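Esterase/lipase (Uncultured bacterium, PDB 3K6K) probably hydrolyses carboxylic ester bonds, as a bacterial esterase/lipase of the alpha/beta hydrolase fold related to hormone-sensitive lipase. Local coordinates at residues 98-101 and 102-106; 187-191 and 192-196. All coordinates share one frame; numbering follows the deposited sequence.

Contacts 1 and 2 are both local and lie on opposite sides of the chain's centre, their own centres about 26 Å apart, within one alpha/beta hydrolase fold. Contact 1 is the more deeply buried: it belongs to the helix 96-110, which links strands 82-86 and 113-117, and it relies on backbone bonds, one threonine hydroxyl and aliphatic side chains. Contact 2 occupies the loop from strand 180-184 to the helix 195-199 and is only partly buried. Its turn is held by one backbone bond and by a carboxylate and hydroxyls, with an arginine that ends at a sulfate ion, probably from the crystallisation liquor. The two hold no secondary-structure element in common.

Contact 1: residues 98-101 and 102-106; sequences THLV and LTTQL
L100 O is gripped twice by T104, one helical turn on. The backbone N of T104 lies 2.9 Å from L100 O in the regular helical bond, and T104 OG1 donates to that same oxygen at 2.7 Å, the two donors arriving from opposite faces of the carbonyl plane. The hydroxyl gets there because chi1 of 53° sets OG1 between the backbone N and the carbonyl carbon, folded back over the preceding turn, while the methyl CG2 meets L100 CD2 at 4.0 Å. Threonine suits the place by offering both a hydroxyl and a methyl; a valine here would probably leave L100 O with the backbone bond alone and A55 N without its hydroxyl partner. One residue earlier, T103 N bonds to H99 O at 2.9 Å in a nearly straight bond (170°), whereas L102 N reaches H99 O only weakly. T103 OG1 turns to Q73 for its hydrogen bond.

The partly exposed side of the helix is looser. V101 and Q105 meet there chiefly through Q105 CG, 3.6 Å from V101 O, and the bent side chain of Q105 leads on towards a bound sulfate. The helix links strands 82-86 and 113-117 in a beta-alpha-beta unit: L102, T103 and L106 rest on Y85 of strand 82-86, L102 and Q105 pack on I297 of helix 291-305, and T98 touches helix 38-49.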
# COMPACT_ATOMS: atom_id res chain seq x y z
N THR A 98 -13.89 -0.82 -25.16
CA THR A 98 -12.85 -1.79 -24.80
C THR A 98 -12.82 -2.16 -23.31
O THR A 98 -12.21 -3.17 -22.99
CB THR A 98 -11.48 -1.25 -25.06
OG1 THR A 98 -11.35 0.06 -24.44
CG2 THR A 98 -11.23 -1.17 -26.53
N HIS A 99 -13.41 -1.35 -22.42
CA HIS A 99 -13.24 -1.56 -20.96
C HIS A 99 -14.57 -2.01 -20.31
O HIS A 99 -14.66 -2.29 -19.08
CB HIS A 99 -12.61 -0.34 -20.29
CG HIS A 99 -11.15 -0.20 -20.59
ND1 HIS A 99 -10.19 -0.10 -19.59
CD2 HIS A 99 -10.48 -0.25 -21.76
CE1 HIS A 99 -8.99 -0.04 -20.15
NE2 HIS A 99 -9.14 -0.12 -21.47
N LEU A 100 -15.56 -2.19 -21.18
CA LEU A 100 -16.82 -2.65 -20.70
C LEU A 100 -16.64 -3.76 -19.77
O LEU A 100 -17.31 -3.75 -18.73
CB LEU A 100 -17.77 -3.06 -21.81
CG LEU A 100 -18.18 -1.75 -22.44
CD1 LEU A 100 -18.85 -2.04 -23.77
CD2 LEU A 100 -19.10 -1.04 -21.52
N VAL A 101 -15.82 -4.74 -20.12
CA VAL A 101 -15.54 -5.88 -19.27
C VAL A 101 -15.21 -5.51 -17.82
O VAL A 101 -15.76 -6.07 -16.94
CB VAL A 101 -14.51 -6.89 -19.86
CG1 VAL A 101 -13.20 -6.28 -20.14
CG2 VAL A 101 -14.36 -8.04 -18.96
N LEU A 102 -14.34 -4.55 -17.62
CA LEU A 102 -13.95 -4.13 -16.31
C LEU A 102 -15.07 -3.27 -15.64
O LEU A 102 -15.49 -3.58 -14.52
CB LEU A 102 -12.62 -3.42 -16.39
CG LEU A 102 -12.06 -2.73 -15.12
CD1 LEU A 102 -12.36 -3.48 -13.86
CD2 LEU A 102 -10.55 -2.57 -15.25
N THR A 103 -15.56 -2.23 -16.35
CA THR A 103 -16.43 -1.17 -15.78
C THR A 103 -17.85 -1.59 -15.49
O THR A 103 -18.48 -1.06 -14.57
CB THR A 103 -16.47 0.11 -16.65
OG1 THR A 103 -17.07 -0.16 -17.94
CG2 THR A 103 -15.07 0.66 -16.84
N THR A 104 -18.35 -2.55 -16.25
CA THR A 104 -19.67 -3.10 -15.97
C THR A 104 -19.63 -3.86 -14.68
O THR A 104 -20.62 -3.87 -13.94
CB THR A 104 -20.21 -4.01 -17.12
OG1 THR A 104 -19.25 -5.02 -17.43
CG2 THR A 104 -20.54 -3.18 -18.40
N GLN A 105 -18.50 -4.51 -14.40
CA GLN A 105 -18.34 -5.15 -13.07
C GLN A 105 -18.27 -4.07 -11.99
O GLN A 105 -18.96 -4.16 -10.98
CB GLN A 105 -17.13 -6.12 -12.99
CG GLN A 105 -17.17 -7.32 -13.90
CD GLN A 105 -18.31 -8.30 -13.56
OE1 GLN A 105 -18.68 -9.20 -14.38
NE2 GLN A 105 -18.88 -8.13 -12.38
N LEU A 106 -17.48 -3.02 -12.20
CA LEU A 106 -17.43 -1.94 -11.19
C LEU A 106 -18.88 -1.47 -10.91
O LEU A 106 -19.28 -1.33 -9.76
CB LEU A 106 -16.48 -0.85 -11.62
CG LEU A 106 -15.02 -1.26 -11.74
CD1 LEU A 106 -14.18 -0.17 -12.41
CD2 LEU A 106 -14.47 -1.63 -10.35

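Contact 2: residues 187-191 and 192-196; sequences FVDLT and LSRWS. With SO4 (sulfate ion), chain F.
D189 extends its carboxylate away from its own backbone N (chi1 -169°), towards T191 and R194, while R194, bent at chi3 (135°), brings its guanidinium to the same group. OD2 of D189 takes two bonds from T191, from OG1 at 2.7 Å and from the backbone N at 3.0 Å, both from one face of the carboxylate plane. OD1 serves the arginine: R194 NH1 stands 3.3 Å from D189 OD1 in a salt bridge lying near the guanidinium plane, the two flat groups turned 41° apart. Aspartate is apt here because its short chain lets one oxygen hold the turn and the other a charge. R194 NH2 bonds to sulfate O1 at 2.8 Å, and the ion is also bonded by an R263. T191 OG1 accepts from S193 OG at 2.9 Å, continuing the polar chain. On the apolar side, L192 CD2 meets the edge of the F187 ring, 3.6 Å from CE2, while L190 CD1 sits over a face of that ring. F187 also bonds through its backbone to S157, the probable nucleophile. L192 N to D189 O, at 3.0 Å, closes a type I beta turn, within which D189 and T191 form an Asx turn.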
# COMPACT_ATOMS: atom_id res chain seq x y z
N PHE A 187 -0.48 4.77 -14.54
CA PHE A 187 0.71 5.21 -15.32
C PHE A 187 0.93 6.66 -14.94
O PHE A 187 0.17 7.53 -15.34
CB PHE A 187 0.41 5.07 -16.82
CG PHE A 187 1.59 5.39 -17.74
CD1 PHE A 187 1.36 5.71 -19.07
CD2 PHE A 187 2.93 5.30 -17.30
CE1 PHE A 187 2.39 5.99 -19.91
CE2 PHE A 187 3.96 5.54 -18.14
CZ PHE A 187 3.70 5.87 -19.47
N VAL A 188 1.94 6.92 -14.12
CA VAL A 188 2.04 8.22 -13.52
C VAL A 188 3.42 8.82 -13.59
O VAL A 188 3.64 9.90 -13.03
CB VAL A 188 1.55 8.21 -12.06
CG1 VAL A 188 0.06 8.27 -12.03
CG2 VAL A 188 2.10 7.02 -11.28
N ASP A 189 4.34 8.14 -14.25
CA ASP A 189 5.67 8.71 -14.46
C ASP A 189 6.14 8.49 -15.88
O ASP A 189 6.81 7.50 -16.14
CB ASP A 189 6.67 8.07 -13.53
CG ASP A 189 8.00 8.82 -13.51
OD1 ASP A 189 8.83 8.54 -12.63
OD2 ASP A 189 8.23 9.68 -14.39
N LEU A 190 5.82 9.41 -16.80
CA LEU A 190 6.23 9.27 -18.21
C LEU A 190 7.71 9.41 -18.46
O LEU A 190 8.16 9.30 -19.61
CB LEU A 190 5.44 10.19 -19.11
CG LEU A 190 4.16 9.44 -19.48
CD1 LEU A 190 3.26 9.23 -18.23
CD2 LEU A 190 3.41 10.21 -20.57
N THR A 191 8.49 9.60 -17.39
CA THR A 191 9.94 9.45 -17.52
C THR A 191 10.41 8.02 -17.62
O THR A 191 11.52 7.79 -18.07
CB THR A 191 10.78 10.19 -16.43
OG1 THR A 191 10.80 9.42 -15.23
CG2 THR A 191 10.27 11.62 -16.13
N LEU A 192 9.64 7.05 -17.12
CA LEU A 192 10.01 5.63 -17.24
C LEU A 192 11.45 5.27 -16.83
O LEU A 192 12.21 4.81 -17.67
CB LEU A 192 9.75 5.14 -18.68
CG LEU A 192 8.35 5.41 -19.32
CD1 LEU A 192 8.42 5.25 -20.81
CD2 LEU A 192 7.30 4.45 -18.81
N SER A 193 11.79 5.38 -15.54
CA SER A 193 13.20 5.51 -15.10
C SER A 193 13.47 4.84 -13.77
O SER A 193 14.63 4.65 -13.37
CB SER A 193 13.62 6.98 -15.16
OG SER A 193 12.90 7.77 -14.23
N ARG A 194 12.37 4.50 -13.10
CA ARG A 194 12.31 4.02 -11.72
C ARG A 194 12.62 2.51 -11.67
O ARG A 194 12.82 1.88 -12.72
CB ARG A 194 10.91 4.41 -11.15
CG ARG A 194 10.95 5.87 -10.73
CD ARG A 194 9.70 6.64 -10.30
NE ARG A 194 10.18 7.32 -9.12
CZ ARG A 194 10.68 8.54 -9.05
NH1 ARG A 194 10.67 9.40 -10.06
NH2 ARG A 194 11.15 8.93 -7.90
N TRP A 195 12.68 1.93 -10.48
CA TRP A 195 13.21 0.59 -10.31
C TRP A 195 12.50 -0.52 -11.13
O TRP A 195 13.18 -1.33 -11.81
CB TRP A 195 13.26 0.24 -8.83
CG TRP A 195 13.79 -1.12 -8.52
CD1 TRP A 195 15.11 -1.42 -8.27
CD2 TRP A 195 13.07 -2.40 -8.46
NE1 TRP A 195 15.24 -2.78 -8.02
CE2 TRP A 195 14.01 -3.40 -8.13
CE3 TRP A 195 11.73 -2.77 -8.59
CZ2 TRP A 195 13.67 -4.76 -7.97
CZ3 TRP A 195 11.39 -4.13 -8.42
CH2 TRP A 195 12.36 -5.11 -8.14
N SER A 196 11.15 -0.58 -11.09
CA SER A 196 10.45 -1.66 -11.80
C SER A 196 10.63 -1.51 -13.31
O SER A 196 10.62 -2.51 -14.04
CB SER A 196 8.94 -1.75 -11.43
OG SER A 196 8.26 -0.51 -11.64
S SO4 F . 12.74 12.26 -7.55
O1 SO4 F . 13.16 10.88 -7.79
O2 SO4 F . 13.47 12.76 -6.36
O3 SO4 F . 12.92 13.07 -8.76
O4 SO4 F . 11.32 12.38 -7.25